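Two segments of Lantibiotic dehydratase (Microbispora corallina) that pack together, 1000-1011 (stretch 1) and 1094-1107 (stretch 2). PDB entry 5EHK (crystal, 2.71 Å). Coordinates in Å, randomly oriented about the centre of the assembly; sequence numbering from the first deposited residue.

Stretch 1, residues 1000-1011: TGGRRELPPDYR
Stretch 2 1094-1107: RSVLGLARGAVQDN

Arg1003 makes the strongest polar link. Its CB points away from the helix 1094-1107, but a side chain bent at chi2 (chi1 t, chi2 p, chi3 t) brings the guanidinium back, and two acceptors one residue apart meet its edge: NH2 forms a salt bridge with Asp1106 OD1 at 2.5 Å, and NH1 donates to Gln1105 OE1 at 2.8 Å. Both acceptors are m at chi1.

About one turn earlier on the helix, Arg1101 (t, t, p) reaches into the loop 1000-1007 and has the largest covered area, 116 Å². Gly1001 CA lies over one guanidinium face, 3.3 Å from Arg1101 NH1, where a CB would clash. Within the loop, a turn is closed by the backbone hydrogen bond from Glu1005 N to Gly1002 O, 3.0 Å.

Register runs Thr1000 by Leu1097, Leu1006 by Gly1098 (CA to CA 5.0 Å), Pro1007 by Ser1095 and Tyr1010 by Leu1099. Pro1007, phi/psi -75/149, occupies the N-cap position right before the helix 1008-1011. Its CD sits 3.6 Å from Gly1098 CA, occupying room a side chain would need, and its CG meets Leu1099 CD1 at 3.6 Å.

Tyr1010 (chi1 t, chi2 71°) is the knob among Leu1099, Gly1102, Ala1103 and Asp1106. Gly1102 admits the ring, and small Ala1103 borders it, CB 4.4 Å from Tyr1010 CE1. Together the stretches bury 764 Å².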

# COMPACT_ATOMS: atom_id res chain seq x y z
N THR A 1000 7.75 24.94 21.94
CA THR A 1000 7.17 24.63 20.66
C THR A 1000 8.19 24.12 19.62
O THR A 1000 7.81 23.64 18.56
CB THR A 1000 6.41 25.86 20.16
OG1 THR A 1000 5.08 25.48 19.79
CG2 THR A 1000 7.13 26.56 19.02
N GLY A 1001 9.48 24.22 19.94
CA GLY A 1001 10.51 23.72 19.04
C GLY A 1001 11.95 23.89 19.48
O GLY A 1001 12.27 24.68 20.37
N GLY A 1002 12.83 23.10 18.86
CA GLY A 1002 14.26 23.19 19.08
C GLY A 1002 14.75 24.44 18.37
O GLY A 1002 14.18 24.81 17.34
N ARG A 1003 15.78 25.08 18.90
CA ARG A 1003 16.28 26.31 18.31
C ARG A 1003 16.74 26.12 16.86
O ARG A 1003 16.60 27.03 16.04
CB ARG A 1003 17.40 26.91 19.17
CG ARG A 1003 17.99 28.21 18.63
CD ARG A 1003 17.01 29.37 18.73
NE ARG A 1003 17.59 30.63 18.26
CZ ARG A 1003 16.92 31.78 18.24
NH1 ARG A 1003 15.66 31.82 18.65
NH2 ARG A 1003 17.52 32.89 17.82
N ARG A 1004 17.23 24.93 16.56
CA ARG A 1004 17.74 24.61 15.22
C ARG A 1004 16.62 24.37 14.21
O ARG A 1004 16.84 24.47 13.00
CB ARG A 1004 18.67 23.40 15.27
CG ARG A 1004 18.02 22.11 15.72
CD ARG A 1004 19.06 21.04 15.85
NE ARG A 1004 20.11 21.47 16.77
CZ ARG A 1004 20.10 21.27 18.08
NH1 ARG A 1004 19.09 20.62 18.65
NH2 ARG A 1004 21.12 21.71 18.82
N GLU A 1005 15.43 24.05 14.70
CA GLU A 1005 14.29 23.73 13.84
C GLU A 1005 13.63 25.01 13.30
O GLU A 1005 12.57 24.94 12.67
CB GLU A 1005 13.22 22.97 14.64
CG GLU A 1005 13.64 21.62 15.21
CD GLU A 1005 12.49 20.92 15.95
OE1 GLU A 1005 11.43 21.55 16.15
OE2 GLU A 1005 12.65 19.74 16.32
N LEU A 1006 14.25 26.16 13.54
CA LEU A 1006 13.78 27.42 12.97
C LEU A 1006 13.72 27.32 11.47
O LEU A 1006 14.62 26.79 10.84
CB LEU A 1006 14.67 28.59 13.37
CG LEU A 1006 14.24 29.44 14.56
CD1 LEU A 1006 13.70 28.58 15.70
CD2 LEU A 1006 15.41 30.29 15.03
N PRO A 1007 12.66 27.85 10.87
CA PRO A 1007 12.51 27.68 9.43
C PRO A 1007 13.46 28.58 8.67
O PRO A 1007 13.83 29.63 9.17
CB PRO A 1007 11.06 28.10 9.18
CG PRO A 1007 10.78 29.11 10.27
CD PRO A 1007 11.55 28.63 11.47
N PRO A 1008 13.90 28.13 7.49
CA PRO A 1008 14.69 28.91 6.54
C PRO A 1008 14.23 30.37 6.46
O PRO A 1008 15.02 31.26 6.80
CB PRO A 1008 14.43 28.20 5.21
CG PRO A 1008 14.08 26.76 5.60
CD PRO A 1008 13.85 26.71 7.09
N ASP A 1009 12.97 30.58 6.09
CA ASP A 1009 12.40 31.92 5.90
C ASP A 1009 12.63 32.86 7.09
O ASP A 1009 12.61 34.08 6.94
CB ASP A 1009 10.90 31.80 5.69
CG ASP A 1009 10.55 30.99 4.47
OD1 ASP A 1009 10.93 31.40 3.35
OD2 ASP A 1009 9.98 29.89 4.66
N TYR A 1010 12.84 32.28 8.27
CA TYR A 1010 13.16 33.08 9.44
C TYR A 1010 14.65 33.42 9.52
O TYR A 1010 15.02 34.59 9.71
CB TYR A 1010 12.67 32.43 10.74
CG TYR A 1010 13.06 33.25 11.94
CD1 TYR A 1010 12.45 34.47 12.20
CD2 TYR A 1010 14.07 32.82 12.80
CE1 TYR A 1010 12.83 35.24 13.28
CE2 TYR A 1010 14.45 33.58 13.88
CZ TYR A 1010 13.82 34.79 14.12
OH TYR A 1010 14.19 35.56 15.20
N ARG A 1011 15.51 32.42 9.37
CA ARG A 1011 16.94 32.65 9.54
C ARG A 1011 17.52 33.59 8.48
O ARG A 1011 18.40 34.40 8.78
CB ARG A 1011 17.68 31.31 9.63
CG ARG A 1011 17.66 30.74 11.05
CD ARG A 1011 18.15 29.30 11.09
NE ARG A 1011 17.30 28.44 10.25
CZ ARG A 1011 17.59 27.18 9.92
NH1 ARG A 1011 18.71 26.61 10.36
NH2 ARG A 1011 16.76 26.49 9.14
N ARG A 1094 4.92 23.68 11.69
CA ARG A 1094 6.24 23.84 12.30
C ARG A 1094 6.96 25.09 11.80
O ARG A 1094 7.65 25.75 12.58
CB ARG A 1094 7.09 22.60 12.09
CG ARG A 1094 7.22 21.76 13.32
CD ARG A 1094 7.05 20.28 12.99
NE ARG A 1094 7.67 19.96 11.72
CZ ARG A 1094 7.33 18.92 10.97
NH1 ARG A 1094 6.37 18.11 11.39
NH2 ARG A 1094 7.94 18.71 9.82
N SER A 1095 6.83 25.41 10.52
CA SER A 1095 7.41 26.64 10.00
C SER A 1095 6.77 27.84 10.68
O SER A 1095 7.45 28.63 11.34
CB SER A 1095 7.25 26.75 8.49
OG SER A 1095 7.80 25.60 7.86
N VAL A 1096 5.44 27.94 10.55
CA VAL A 1096 4.72 29.10 11.05
C VAL A 1096 4.96 29.26 12.55
O VAL A 1096 5.10 30.40 13.02
CB VAL A 1096 3.21 29.02 10.76
CG1 VAL A 1096 2.51 30.26 11.30
CG2 VAL A 1096 2.97 28.91 9.27
N LEU A 1097 5.05 28.16 13.29
CA LEU A 1097 5.33 28.30 14.72
C LEU A 1097 6.77 28.72 14.95
O LEU A 1097 7.06 29.45 15.89
CB LEU A 1097 4.98 27.04 15.53
CG LEU A 1097 3.51 26.81 15.93
CD1 LEU A 1097 3.38 25.60 16.83
CD2 LEU A 1097 2.88 28.01 16.59
N GLY A 1098 7.66 28.25 14.09
CA GLY A 1098 9.06 28.63 14.13
C GLY A 1098 9.23 30.13 14.04
O GLY A 1098 9.84 30.75 14.91
N LEU A 1099 8.69 30.71 12.96
CA LEU A 1099 8.71 32.15 12.75
C LEU A 1099 8.40 32.91 14.03
O LEU A 1099 9.12 33.83 14.41
CB LEU A 1099 7.71 32.58 11.67
CG LEU A 1099 8.05 32.53 10.18
CD1 LEU A 1099 7.91 31.15 9.57
CD2 LEU A 1099 7.14 33.50 9.46
N ALA A 1100 7.33 32.53 14.70
CA ALA A 1100 6.91 33.22 15.90
C ALA A 1100 7.88 32.92 17.02
O ALA A 1100 8.22 33.81 17.81
CB ALA A 1100 5.50 32.79 16.27
N ARG A 1101 8.33 31.66 17.09
CA ARG A 1101 9.26 31.22 18.13
C ARG A 1101 10.57 32.00 18.08
O ARG A 1101 11.01 32.56 19.09
CB ARG A 1101 9.50 29.72 18.06
CG ARG A 1101 10.39 29.19 19.15
CD ARG A 1101 10.57 27.67 19.02
NE ARG A 1101 11.23 27.24 17.79
CZ ARG A 1101 10.66 26.47 16.86
NH1 ARG A 1101 9.41 26.06 16.99
NH2 ARG A 1101 11.34 26.11 15.78
N GLY A 1102 11.19 32.01 16.90
CA GLY A 1102 12.38 32.80 16.67
C GLY A 1102 12.18 34.26 17.06
O GLY A 1102 12.90 34.78 17.91
N ALA A 1103 11.18 34.91 16.46
CA ALA A 1103 10.90 36.34 16.69
C ALA A 1103 10.80 36.76 18.16
O ALA A 1103 11.41 37.74 18.58
CB ALA A 1103 9.65 36.79 15.92
N VAL A 1104 10.00 36.03 18.94
CA VAL A 1104 9.81 36.41 20.33
C VAL A 1104 11.02 36.02 21.19
O VAL A 1104 11.27 36.65 22.20
CB VAL A 1104 8.50 35.86 20.93
CG1 VAL A 1104 7.32 36.29 20.07
CG2 VAL A 1104 8.58 34.36 21.09
N GLN A 1105 11.75 34.99 20.78
CA GLN A 1105 12.98 34.64 21.48
C GLN A 1105 14.07 35.70 21.26
O GLN A 1105 14.72 36.13 22.21
CB GLN A 1105 13.48 33.24 21.10
CG GLN A 1105 12.83 32.12 21.92
CD GLN A 1105 13.24 30.73 21.46
OE1 GLN A 1105 13.80 30.54 20.37
NE2 GLN A 1105 12.98 29.73 22.31
N ASP A 1106 14.26 36.10 20.01
CA ASP A 1106 15.23 37.14 19.68
C ASP A 1106 14.89 38.49 20.29
O ASP A 1106 15.77 39.21 20.74
CB ASP A 1106 15.38 37.30 18.16
CG ASP A 1106 16.03 36.10 17.50
OD1 ASP A 1106 16.43 35.16 18.22
OD2 ASP A 1106 16.13 36.11 16.25
N ASN A 1107 13.60 38.84 20.32
CA ASN A 1107 13.19 40.08 20.98
C ASN A 1107 13.51 40.07 22.46
O ASN A 1107 13.72 41.10 23.06
CB ASN A 1107 11.70 40.38 20.76
CG ASN A 1107 11.37 40.76 19.32
OD1 ASN A 1107 12.23 41.15 18.54
ND2 ASN A 1107 10.10 40.65 18.97